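Local coordinates for protein cytochrome C (Marichromatium purpuratum 984, PDB 5LO9) that probably interconverts thiosulfate and tetrathionate as a multiheme c-type thiosulfate dehydrogenase, passing the electrons along its chain of hemes, at residues A434-H437 against T441-A444; E462-A467 against S495-Y500. One frame throughout, in Å; residues are numbered along the deposited sequence.

Interaction 1. Residues A434-H437 against T441-A444. With THJ (thiosulfate), chain J; HEC (heme c), chain E.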
loop_
_atom_site.group_PDB
_atom_site.type_symbol
_atom_site.label_atom_id
_atom_site.label_comp_id
_atom_site.label_asym_id
_atom_site.label_seq_id
_atom_site.Cartn_x
_atom_site.Cartn_y
_atom_site.Cartn_z
ATOM N N ALA A 434 -8.947 -22.069 2.679
ATOM C CA ALA A 434 -8.948 -21.167 1.526
ATOM C C ALA A 434 -10.368 -20.835 1.091
ATOM O O ALA A 434 -11.270 -21.681 1.149
ATOM C CB ALA A 434 -8.195 -21.773 0.341
ATOM N N GLY A 435 -10.562 -19.579 0.685
ATOM C CA GLY A 435 -11.863 -19.116 0.258
ATOM C C GLY A 435 -12.478 -19.968 -0.830
ATOM O O GLY A 435 -13.711 -20.106 -0.889
ATOM N N MET A 436 -11.646 -20.508 -1.731
ATOM C CA MET A 436 -12.136 -21.351 -2.819
ATOM C C MET A 436 -12.771 -22.670 -2.332
ATOM O O MET A 436 -13.477 -23.324 -3.110
ATOM C CB MET A 436 -10.974 -21.650 -3.788
ATOM C CG MET A 436 -11.394 -22.218 -5.148
ATOM S SD MET A 436 -12.397 -21.025 -6.144
ATOM C CE MET A 436 -11.096 -20.007 -6.904
ATOM N N HIS A 437 -12.560 -23.085 -1.079
ATOM C CA HIS A 437 -13.237 -24.280 -0.575
ATOM C C HIS A 437 -14.721 -24.029 -0.314
ATOM O O HIS A 437 -15.459 -24.986 -0.088
ATOM C CB HIS A 437 -12.541 -24.816 0.708
ATOM C CG HIS A 437 -13.149 -24.332 1.993
ATOM N ND1 HIS A 437 -12.758 -23.161 2.606
ATOM C CD2 HIS A 437 -14.142 -24.845 2.768
ATOM C CE1 HIS A 437 -13.476 -22.977 3.706
ATOM N NE2 HIS A 437 -14.323 -23.982 3.828
ATOM N N THR A 441 -18.356 -19.270 -3.209
ATOM C CA THR A 441 -17.225 -18.604 -3.826
ATOM C C THR A 441 -16.750 -19.348 -5.068
ATOM O O THR A 441 -16.538 -18.736 -6.117
ATOM C CB THR A 441 -16.111 -18.464 -2.815
ATOM O OG1 THR A 441 -16.579 -17.657 -1.742
ATOM C CG2 THR A 441 -14.944 -17.813 -3.441
ATOM N N ALA A 442 -16.574 -20.667 -4.971
ATOM C CA ALA A 442 -16.121 -21.421 -6.131
ATOM C C ALA A 442 -17.184 -21.445 -7.215
ATOM O O ALA A 442 -16.865 -21.458 -8.412
ATOM C CB ALA A 442 -15.738 -22.831 -5.732
ATOM N N ALA A 443 -18.452 -21.453 -6.834
ATOM C CA ALA A 443 -19.477 -21.430 -7.867
ATOM C C ALA A 443 -19.404 -20.138 -8.652
ATOM O O ALA A 443 -19.546 -20.125 -9.882
ATOM C CB ALA A 443 -20.859 -21.597 -7.255
ATOM N N ALA A 444 -19.161 -19.033 -7.964
ATOM C CA ALA A 444 -19.077 -17.787 -8.692
ATOM C C ALA A 444 -17.847 -17.755 -9.586
ATOM O O ALA A 444 -17.903 -17.264 -10.717
ATOM C CB ALA A 444 -19.077 -16.642 -7.715
HETATM S S1 THJ J . -7.386 -16.516 0.609
HETATM O O1 THJ J . -6.891 -15.763 1.812
HETATM O O2 THJ J . -8.885 -16.585 0.591
HETATM O O3 THJ J . -6.921 -17.918 0.733
HETATM S S2 THJ J . -6.659 -15.838 -0.950
HETATM FE FE HEC E . -6.081 -14.958 -3.951
HETATM C CHA HEC E . -8.658 -12.778 -2.975
HETATM C CHB HEC E . -3.769 -12.331 -3.826
HETATM C CHC HEC E . -3.455 -17.205 -4.669
HETATM C CHD HEC E . -8.400 -17.441 -4.474
HETATM N NA HEC E . -6.212 -12.931 -3.493
HETATM C C1A HEC E . -7.304 -12.273 -3.122
HETATM C C2A HEC E . -7.062 -10.840 -2.847
HETATM C C3A HEC E . -5.638 -10.697 -3.101
HETATM C C4A HEC E . -5.192 -12.056 -3.497
HETATM C CMA HEC E . -4.842 -9.446 -3.006
HETATM C CAA HEC E . -8.073 -9.794 -2.451
HETATM C CBA HEC E . -8.956 -9.481 -3.655
HETATM C CGA HEC E . -9.900 -8.325 -3.369
HETATM O O1A HEC E . -10.413 -7.757 -4.359
HETATM O O2A HEC E . -10.158 -7.989 -2.173
HETATM N NB HEC E . -4.013 -14.824 -4.202
HETATM C C1B HEC E . -3.288 -13.687 -4.113
HETATM C C2B HEC E . -1.853 -13.906 -4.318
HETATM C C3B HEC E . -1.763 -15.339 -4.557
HETATM C C4B HEC E . -3.158 -15.806 -4.449
HETATM C CMB HEC E . -0.763 -12.895 -4.322
HETATM C CAB HEC E . -0.523 -16.131 -4.817
HETATM C CBB HEC E . 0.347 -16.050 -3.562
HETATM N NC HEC E . -5.946 -16.977 -4.465
HETATM C C1C HEC E . -4.838 -17.685 -4.733
HETATM C C2C HEC E . -5.123 -19.076 -5.153
HETATM C C3C HEC E . -6.592 -19.143 -5.083
HETATM C C4C HEC E . -6.986 -17.779 -4.661
HETATM C CMC HEC E . -4.111 -20.130 -5.527
HETATM C CAC HEC E . -7.543 -20.275 -5.423
HETATM C CBC HEC E . -7.153 -21.549 -4.744
HETATM N ND HEC E . -8.152 -15.072 -3.738
HETATM C C1D HEC E . -8.879 -16.148 -3.990
HETATM C C2D HEC E . -10.319 -15.932 -3.765
HETATM C C3D HEC E . -10.437 -14.537 -3.304
HETATM C C4D HEC E . -9.005 -14.127 -3.329
HETATM C CMD HEC E . -11.370 -16.970 -3.957
HETATM C CAD HEC E . -11.663 -13.727 -2.922
HETATM C CBD HEC E . -12.529 -14.323 -1.791
HETATM C CGD HEC E . -11.897 -14.487 -0.393
HETATM O O1D HEC E . -10.797 -15.091 -0.206
HETATM O O2D HEC E . -12.541 -14.033 0.591
#
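Unusually, a single alanine methyl is met by both the backbone and the side chain of one methionine: A442 CB lies 3.5 Å from M436 O and 3.8 Å from M436 SD. A methyl group is small enough for the helix to come this close to the turn. Carrying CG anti to the backbone N (chi1 -165°) and bending again at its next two torsions, the thioether chain curls between helix and heme, where its CE stands 3.9 Å from HEC CAC, the carbon of a porphyrin side arm. An unbranched, flexible methionine can follow this bent path. M436 O, besides touching A442, accepts a hydrogen bond from N471 ND2. Alongside, T441 sets its CB 3.5 Å from G435 O and turns CG2 to the heme methyl CMD, a methyl-to-methyl contact at 3.7 Å. Residues 435-437 form a short 3-10 turn just ahead of helix 439-449, and A434 and G435 belong to the thiosulfate pocket over the heme held by C287, C290 and H291. A434 O takes two bonds from opposite faces of its plane: one from H437 N and one from H437 ND1 at 2.6 Å, with the oxygen close to the imidazole plane. G435 N gives a weak hydrogen bond to thiosulfate O2 at 3.4 Å; a beta carbon at this glycine would crowd the heme propionate oxygen O1D.

Interaction 2. Residues E462-A467 against S495-Y500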
loop_
_atom_site.group_PDB
_atom_site.type_symbol
_atom_site.label_atom_id
_atom_site.label_comp_id
_atom_site.label_asym_id
_atom_site.label_seq_id
_atom_site.Cartn_x
_atom_site.Cartn_y
_atom_site.Cartn_z
ATOM N N GLU A 462 -25.726 -25.064 -12.633
ATOM C CA GLU A 462 -24.670 -26.012 -12.950
ATOM C C GLU A 462 -23.405 -25.632 -12.179
ATOM O O GLU A 462 -22.736 -26.489 -11.588
ATOM C CB GLU A 462 -24.413 -26.055 -14.468
ATOM C CG GLU A 462 -25.521 -26.723 -15.306
ATOM C CD GLU A 462 -25.476 -26.432 -16.820
ATOM O OE1 GLU A 462 -24.630 -25.679 -17.310
ATOM O OE2 GLU A 462 -26.374 -26.892 -17.533
ATOM N N ALA A 463 -23.085 -24.338 -12.133
ATOM C CA ALA A 463 -21.912 -23.911 -11.387
ATOM C C ALA A 463 -22.026 -24.285 -9.925
ATOM O O ALA A 463 -21.064 -24.790 -9.336
ATOM C CB ALA A 463 -21.723 -22.402 -11.517
ATOM N N TRP A 464 -23.197 -24.057 -9.325
ATOM C CA TRP A 464 -23.411 -24.473 -7.942
ATOM C C TRP A 464 -23.212 -25.975 -7.752
ATOM O O TRP A 464 -22.601 -26.412 -6.773
ATOM C CB TRP A 464 -24.816 -24.124 -7.486
ATOM C CG TRP A 464 -25.082 -22.707 -7.148
ATOM C CD1 TRP A 464 -25.782 -21.810 -7.880
ATOM C CD2 TRP A 464 -24.671 -22.033 -5.962
ATOM N NE1 TRP A 464 -25.842 -20.611 -7.226
ATOM C CE2 TRP A 464 -25.161 -20.725 -6.042
ATOM C CE3 TRP A 464 -23.924 -22.413 -4.832
ATOM C CZ2 TRP A 464 -24.921 -19.786 -5.047
ATOM C CZ3 TRP A 464 -23.697 -21.491 -3.859
ATOM C CH2 TRP A 464 -24.196 -20.188 -3.965
ATOM N N ASP A 465 -23.758 -26.794 -8.648
ATOM C CA ASP A 465 -23.618 -28.234 -8.463
ATOM C C ASP A 465 -22.156 -28.669 -8.620
ATOM O O ASP A 465 -21.664 -29.482 -7.827
ATOM C CB ASP A 465 -24.556 -28.986 -9.416
ATOM C CG ASP A 465 -26.053 -28.689 -9.123
ATOM O OD1 ASP A 465 -26.389 -28.277 -7.986
ATOM O OD2 ASP A 465 -26.912 -28.858 -10.028
ATOM N N VAL A 466 -21.431 -28.142 -9.621
ATOM C CA VAL A 466 -20.039 -28.576 -9.787
ATOM C C VAL A 466 -19.196 -28.096 -8.621
ATOM O O VAL A 466 -18.232 -28.763 -8.218
ATOM C CB VAL A 466 -19.398 -28.104 -11.095
ATOM C CG1 VAL A 466 -18.192 -28.999 -11.372
ATOM C CG2 VAL A 466 -20.309 -28.226 -12.211
ATOM N N ALA A 467 -19.492 -26.896 -8.119
ATOM C CA ALA A 467 -18.733 -26.356 -7.001
ATOM C C ALA A 467 -18.908 -27.218 -5.765
ATOM O O ALA A 467 -17.932 -27.523 -5.062
ATOM C CB ALA A 467 -19.164 -24.921 -6.727
ATOM N N SER A 495 -21.381 -22.060 8.091
ATOM C CA SER A 495 -22.143 -21.491 6.987
ATOM C C SER A 495 -22.804 -22.613 6.192
ATOM O O SER A 495 -22.259 -23.726 6.111
ATOM C CB SER A 495 -21.254 -20.667 6.049
ATOM O OG SER A 495 -21.895 -20.476 4.784
ATOM N N PRO A 496 -23.948 -22.348 5.555
ATOM C CA PRO A 496 -24.565 -23.392 4.705
ATOM C C PRO A 496 -23.754 -23.698 3.446
ATOM O O PRO A 496 -24.014 -24.717 2.801
ATOM C CB PRO A 496 -25.937 -22.793 4.337
ATOM C CG PRO A 496 -26.149 -21.606 5.317
ATOM C CD PRO A 496 -24.753 -21.110 5.615
ATOM N N PHE A 497 -22.780 -22.856 3.081
ATOM C CA PHE A 497 -21.980 -23.046 1.880
ATOM C C PHE A 497 -20.598 -23.579 2.166
ATOM O O PHE A 497 -19.739 -23.489 1.297
ATOM C CB PHE A 497 -21.832 -21.736 1.111
ATOM C CG PHE A 497 -23.148 -21.075 0.770
ATOM C CD1 PHE A 497 -23.951 -21.575 -0.241
ATOM C CD2 PHE A 497 -23.571 -19.954 1.442
ATOM C CE1 PHE A 497 -25.154 -20.985 -0.543
ATOM C CE2 PHE A 497 -24.771 -19.366 1.143
ATOM C CZ PHE A 497 -25.558 -19.875 0.153
ATOM N N ASP A 498 -20.353 -24.079 3.373
ATOM C CA ASP A 498 -19.049 -24.587 3.812
ATOM C C ASP A 498 -19.315 -26.027 4.247
ATOM O O ASP A 498 -20.055 -26.271 5.210
ATOM C CB ASP A 498 -18.456 -23.709 4.948
ATOM C CG ASP A 498 -16.964 -23.958 5.178
ATOM O OD1 ASP A 498 -16.157 -23.010 5.520
ATOM O OD2 ASP A 498 -16.612 -25.145 5.000
ATOM N N LEU A 499 -18.729 -26.982 3.541
ATOM C CA LEU A 499 -18.996 -28.383 3.831
ATOM C C LEU A 499 -18.015 -28.973 4.821
ATOM O O LEU A 499 -18.110 -30.164 5.117
ATOM C CB LEU A 499 -18.976 -29.231 2.556
ATOM C CG LEU A 499 -19.809 -28.742 1.375
ATOM C CD1 LEU A 499 -19.770 -29.757 0.210
ATOM C CD2 LEU A 499 -21.199 -28.443 1.796
ATOM N N TYR A 500 -17.079 -28.179 5.330
ATOM C CA TYR A 500 -16.167 -28.663 6.355
ATOM C C TYR A 500 -16.980 -29.141 7.547
ATOM O O TYR A 500 -17.869 -28.431 8.032
ATOM C CB TYR A 500 -15.192 -27.547 6.757
ATOM C CG TYR A 500 -14.106 -27.960 7.721
ATOM C CD1 TYR A 500 -12.826 -28.261 7.259
ATOM C CD2 TYR A 500 -14.354 -28.080 9.089
ATOM C CE1 TYR A 500 -11.794 -28.648 8.149
ATOM C CE2 TYR A 500 -13.328 -28.454 9.990
ATOM C CZ TYR A 500 -12.054 -28.738 9.515
ATOM O OH TYR A 500 -11.043 -29.128 10.380
#
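W464 and F497 carry this contact by themselves, through CZ3 and CH2 of the indole and CD1 and CE1 of the phenyl ring. These four carbons are the close part: W464 CZ3 lies 3.6 Å from F497 CD1, and W464 CH2 lies 3.6 Å from F497 CE1. The ring planes are inclined at 31° and the six-membered ring centroids stay 5.4 Å apart, so the aromatics meet obliquely. Large apolar rings suit a place where helix and loop must be bridged. With CG anti to the carbonyl carbon (chi1 -77°) and the ring turned by chi2 of 106°, the benzo part of W464 faces the loop, while NE1 makes a weak hydrogen bond to Q383 O. Beyond F497 the contact opens toward solvent: P496 is exposed and S495 partly so. Short, oxygen-bearing side chains shape the loop there: S495 OG accepts from F497 N at 3.1 Å in an ST turn, within a type I beta turn, and D498 OD2 receives Y500 N in an Asx turn. Were W464 cut back to alanine, the F497 ring would probably lose its aromatic neighbour and a gap would open beside the loop. The indole also packs on V439 and D440 of helix 439-449, V439 being joined to F497 by a backbone hydrogen bond, while V466 packs on L397 and Y398 of helix 391-401, consistent with the terminal helix pair of a cytochrome c domain.

Followed from the N terminus, the chain passes strand 418-421 and closes interaction 1 over three residues, two of them already in helix 439-449, into which the turn 434-437 runs. That helix leads to M450, an axial ligand of the heme held by C402, C405 and H406, and is followed by helix 460-470. Interaction 2 then closes a longer excursion of 27 residues, which includes helix 485-492. The two contacts lie in series, neither nested nor crossed, with centres about 8 Å apart. They are joined directly: A443 packs on A463, W464 and A467 where the two helices meet, and H437 NE2 lies 2.7 Å from D498 OD1, a probable hydrogen bond. The loop after helix 485-492 thus appears tied back to the thiosulfate-pocket turn.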